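Local structure of osmolarity sensor protein EnvZ (Escherichia coli, 5XGA) at residues A[72-75]-A[76-80]; A[57-60]-A[61-65]. The protein is a membrane-bound sensor histidine kinase of two-component signalling, whose periplasmic domain, the part in this crystal, probably takes part in osmolarity sensing. All coordinates share one frame; numbering follows the deposited sequence.

Contact 1 (A[72-75]-A[76-80])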
loop_
_atom_site.group_PDB
_atom_site.type_symbol
_atom_site.label_atom_id
_atom_site.label_comp_id
_atom_site.label_asym_id
_atom_site.label_seq_id
_atom_site.Cartn_x
_atom_site.Cartn_y
_atom_site.Cartn_z
ATOM N N TYR A 72 11.473 6.000 1.612
ATOM C CA TYR A 72 10.825 7.309 1.529
ATOM C C TYR A 72 10.243 7.692 2.888
ATOM O O TYR A 72 9.281 7.080 3.352
ATOM C CB TYR A 72 9.721 7.300 0.477
ATOM C CG TYR A 72 10.233 7.554 -0.916
ATOM C CD1 TYR A 72 11.178 6.712 -1.493
ATOM C CD2 TYR A 72 9.768 8.630 -1.658
ATOM C CE1 TYR A 72 11.642 6.941 -2.779
ATOM C CE2 TYR A 72 10.227 8.867 -2.941
ATOM C CZ TYR A 72 11.160 8.022 -3.493
ATOM O OH TYR A 72 11.615 8.263 -4.767
ATOM N N GLU A 73 10.828 8.705 3.516
ATOM C CA GLU A 73 10.514 9.027 4.899
ATOM C C GLU A 73 9.126 9.623 5.014
ATOM O O GLU A 73 8.329 9.198 5.850
ATOM C CB GLU A 73 11.563 9.986 5.472
ATOM C CG GLU A 73 11.329 10.423 6.915
ATOM C CD GLU A 73 11.636 9.343 7.939
ATOM O OE1 GLU A 73 12.036 8.229 7.544
ATOM O OE2 GLU A 73 11.465 9.610 9.152
ATOM N N PHE A 74 8.821 10.607 4.176
ATOM C CA PHE A 74 7.507 11.215 4.263
ATOM C C PHE A 74 6.426 10.200 3.903
ATOM O O PHE A 74 5.434 10.069 4.617
ATOM C CB PHE A 74 7.395 12.449 3.369
ATOM C CG PHE A 74 6.047 13.095 3.428
ATOM C CD1 PHE A 74 5.643 13.775 4.568
ATOM C CD2 PHE A 74 5.165 13.000 2.360
ATOM C CE1 PHE A 74 4.385 14.363 4.639
ATOM C CE2 PHE A 74 3.913 13.586 2.424
ATOM C CZ PHE A 74 3.523 14.265 3.565
ATOM N N LEU A 75 6.612 9.473 2.806
ATOM C CA LEU A 75 5.616 8.470 2.424
ATOM C C LEU A 75 5.409 7.446 3.541
ATOM O O LEU A 75 4.281 7.021 3.802
ATOM C CB LEU A 75 6.027 7.754 1.139
ATOM C CG LEU A 75 6.203 8.578 -0.146
ATOM C CD1 LEU A 75 6.464 7.640 -1.300
ATOM C CD2 LEU A 75 4.990 9.474 -0.437
ATOM N N SER A 76 6.500 7.034 4.186
ATOM C CA SER A 76 6.395 6.052 5.264
ATOM C C SER A 76 5.579 6.600 6.442
ATOM O O SER A 76 4.759 5.892 7.018
ATOM C CB SER A 76 7.790 5.617 5.738
ATOM O OG SER A 76 8.551 5.063 4.669
ATOM N N HIS A 77 5.818 7.850 6.822
ATOM C CA HIS A 77 5.056 8.439 7.927
ATOM C C HIS A 77 3.592 8.649 7.531
ATOM O O HIS A 77 2.672 8.371 8.311
ATOM C CB HIS A 77 5.670 9.763 8.361
ATOM C CG HIS A 77 6.788 9.612 9.336
ATOM N ND1 HIS A 77 6.583 9.560 10.700
ATOM C CD2 HIS A 77 8.123 9.492 9.151
ATOM C CE1 HIS A 77 7.745 9.422 11.312
ATOM N NE2 HIS A 77 8.695 9.374 10.394
ATOM N N GLN A 78 3.391 9.136 6.310
ATOM C CA GLN A 78 2.047 9.358 5.789
ATOM C C GLN A 78 1.279 8.035 5.784
ATOM O O GLN A 78 0.124 7.977 6.184
ATOM C CB GLN A 78 2.101 9.967 4.381
ATOM C CG GLN A 78 0.716 10.225 3.766
ATOM C CD GLN A 78 0.765 10.846 2.368
ATOM O OE1 GLN A 78 0.206 11.922 2.136
ATOM N NE2 GLN A 78 1.419 10.162 1.433
ATOM N N MET A 79 1.933 6.969 5.346
ATOM C CA MET A 79 1.327 5.643 5.358
ATOM C C MET A 79 1.101 5.178 6.800
ATOM O O MET A 79 0.017 4.711 7.142
ATOM C CB MET A 79 2.212 4.648 4.598
ATOM C CG MET A 79 1.708 3.202 4.616
ATOM S SD MET A 79 0.270 2.934 3.545
ATOM C CE MET A 79 0.955 3.360 1.926
ATOM N N ALA A 80 2.114 5.329 7.647
ATOM C CA ALA A 80 1.996 4.895 9.051
ATOM C C ALA A 80 0.799 5.543 9.747
ATOM O O ALA A 80 0.047 4.883 10.476
ATOM C CB ALA A 80 3.280 5.212 9.825
#

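Contact 2 (A[57-60]-A[61-65])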
loop_
_atom_site.group_PDB
_atom_site.type_symbol
_atom_site.label_atom_id
_atom_site.label_comp_id
_atom_site.label_asym_id
_atom_site.label_seq_id
_atom_site.Cartn_x
_atom_site.Cartn_y
_atom_site.Cartn_z
ATOM N N SER A 57 8.133 -12.908 0.477
ATOM C CA SER A 57 9.004 -13.167 1.622
ATOM C C SER A 57 10.161 -12.185 1.575
ATOM O O SER A 57 10.443 -11.611 0.528
ATOM C CB SER A 57 9.534 -14.604 1.604
ATOM O OG SER A 57 10.391 -14.796 0.499
ATOM N N ASN A 58 10.843 -12.002 2.703
ATOM C CA ASN A 58 12.017 -11.130 2.755
ATOM C C ASN A 58 13.061 -11.507 1.710
ATOM O O ASN A 58 13.620 -10.641 1.022
ATOM C CB ASN A 58 12.643 -11.160 4.158
ATOM C CG ASN A 58 11.705 -10.622 5.217
ATOM O OD1 ASN A 58 10.898 -9.738 4.939
ATOM N ND2 ASN A 58 11.795 -11.156 6.431
ATOM N N GLU A 59 13.313 -12.805 1.589
ATOM C CA GLU A 59 14.331 -13.307 0.668
ATOM C C GLU A 59 13.940 -13.009 -0.781
ATOM O O GLU A 59 14.725 -12.428 -1.537
ATOM C CB GLU A 59 14.536 -14.813 0.870
ATOM C CG GLU A 59 15.518 -15.457 -0.109
ATOM C CD GLU A 59 15.550 -16.977 -0.002
ATOM O OE1 GLU A 59 15.389 -17.497 1.124
ATOM O OE2 GLU A 59 15.729 -17.651 -1.042
ATOM N N ALA A 60 12.719 -13.392 -1.150
ATOM C CA ALA A 60 12.207 -13.187 -2.504
ATOM C C ALA A 60 12.171 -11.717 -2.869
ATOM O O ALA A 60 12.551 -11.334 -3.976
ATOM C CB ALA A 60 10.831 -13.791 -2.637
ATOM N N ALA A 61 11.711 -10.891 -1.935
ATOM C CA ALA A 61 11.641 -9.450 -2.160
ATOM C C ALA A 61 12.998 -8.867 -2.507
ATOM O O ALA A 61 13.127 -8.059 -3.431
ATOM C CB ALA A 61 11.091 -8.750 -0.942
ATOM N N GLU A 62 14.006 -9.264 -1.740
ATOM C CA GLU A 62 15.344 -8.718 -1.916
ATOM C C GLU A 62 15.877 -9.020 -3.314
ATOM O O GLU A 62 16.819 -8.384 -3.779
ATOM C CB GLU A 62 16.288 -9.256 -0.834
ATOM C CG GLU A 62 15.987 -8.696 0.560
ATOM C CD GLU A 62 16.945 -9.201 1.630
ATOM O OE1 GLU A 62 17.397 -10.362 1.529
ATOM O OE2 GLU A 62 17.249 -8.440 2.575
ATOM N N GLU A 63 15.248 -9.964 -3.999
ATOM C CA GLU A 63 15.670 -10.319 -5.351
ATOM C C GLU A 63 14.744 -9.762 -6.442
ATOM O O GLU A 63 15.135 -9.681 -7.605
ATOM C CB GLU A 63 15.774 -11.847 -5.476
ATOM C CG GLU A 63 16.758 -12.487 -4.491
ATOM C CD GLU A 63 16.675 -14.007 -4.458
ATOM O OE1 GLU A 63 15.892 -14.583 -5.247
ATOM O OE2 GLU A 63 17.387 -14.625 -3.634
ATOM N N ALA A 64 13.531 -9.360 -6.080
ATOM C CA ALA A 64 12.536 -9.027 -7.099
ATOM C C ALA A 64 12.446 -7.530 -7.401
ATOM O O ALA A 64 11.708 -7.113 -8.305
ATOM C CB ALA A 64 11.186 -9.547 -6.687
ATOM N N GLY A 65 13.191 -6.726 -6.651
ATOM C CA GLY A 65 13.218 -5.291 -6.880
ATOM C C GLY A 65 13.402 -4.482 -5.611
ATOM O O GLY A 65 13.720 -3.295 -5.657
#

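Contact 1 (A[72-75]-A[76-80])
With its OG turned beside its own backbone N and anti to the carbonyl carbon (chi1 -58°), S76 reaches back one helical turn to the carbonyl of Y72. OG donates to Y72 O at 2.5 Å, and S76 N reaches the same Y72 O at 2.9 Å from the opposite face of the carbonyl plane, so two bonds grip one oxygen of the N-cap residue. OG is also hydrogen-bonded to V89 N of strand 87-92; an alanine here would probably leave both V89 N and the second face of Y72 O without this partner. On the exposed side, E73 bends at chi2 (74°) and lies alongside H77, bringing OE2 to the ring edge, 3.0 Å from NE2. That bond is weak, its N-H...O angle being 129°, and the other carboxylate oxygen of E73 is bonded to H71. Next along, CB of Q78 lies over one face of the F74 ring, while the extended chain of Q78 carries its amide to N14 and K15 of helix 10-24. L75 and M79 touch both that helix and strand 87-92. This is the N-terminal half of an amphipathic helix, tied to the sheet by a buried serine.

Contact 2 (A[57-60]-A[61-65])
A61 N bonds S57 O at 2.9 Å and E62 N bonds N58 O at 3.1 Å in regular i to i+4 fashion, but E63 N reaches A60 O, three residues back, at 3.0 Å, meeting that carbonyl from above its plane (61° out of it), as the helix tightens near its end. At the start, S57 is the N-cap: its OG accepts from A60 N at 3.2 Å through a fairly straight bond (162°), meeting a first-turn N-H that has no earlier helical carbonyl to use. E62, with CG beside its own backbone N, brings that CG against the oxygen end of the N58 carbonyl, 3.1 Å from N58 O. E59 and E63 lie side by side and point the same way, their carboxylate planes turned 52° apart. Their OE2 atoms, E59 to E63, are 4.3 Å apart, a pair of like charges on the exposed side that probably disfavour each other. A61 is buried, and its CB sits 3.3 Å from S57 O. G65, with positive phi, leaves the helix at backbone angles where a CB would run into the carbonyl O of A64. The inner side of this short helix rests on the edge of the sheet: A61 and A64 touch Y56 of strand 54-57, N58 and A61 touch W111 of strand 110-115, and N58 OD1 is hydrogen-bonded to K103 of strand 99-104.

Contact 2 closes before contact 1 opens: helix 58-64 follows strand 54-57, one outer strand of the five-stranded antiparallel sheet, and helix 73-83 follows strand 70-71, the outer strand at the other end. The two contacts do not touch; their centres are 21 Å apart and their nearest atoms about 11 Å. Both helices lean on this one sheet, and helix 10-24 packs beside contact 1. Bound CPS detergent lies near both, about 6 Å from the S57 side chain and about 9 Å from that of M79. The shared sheet thus links two separate helices within one compact periplasmic domain.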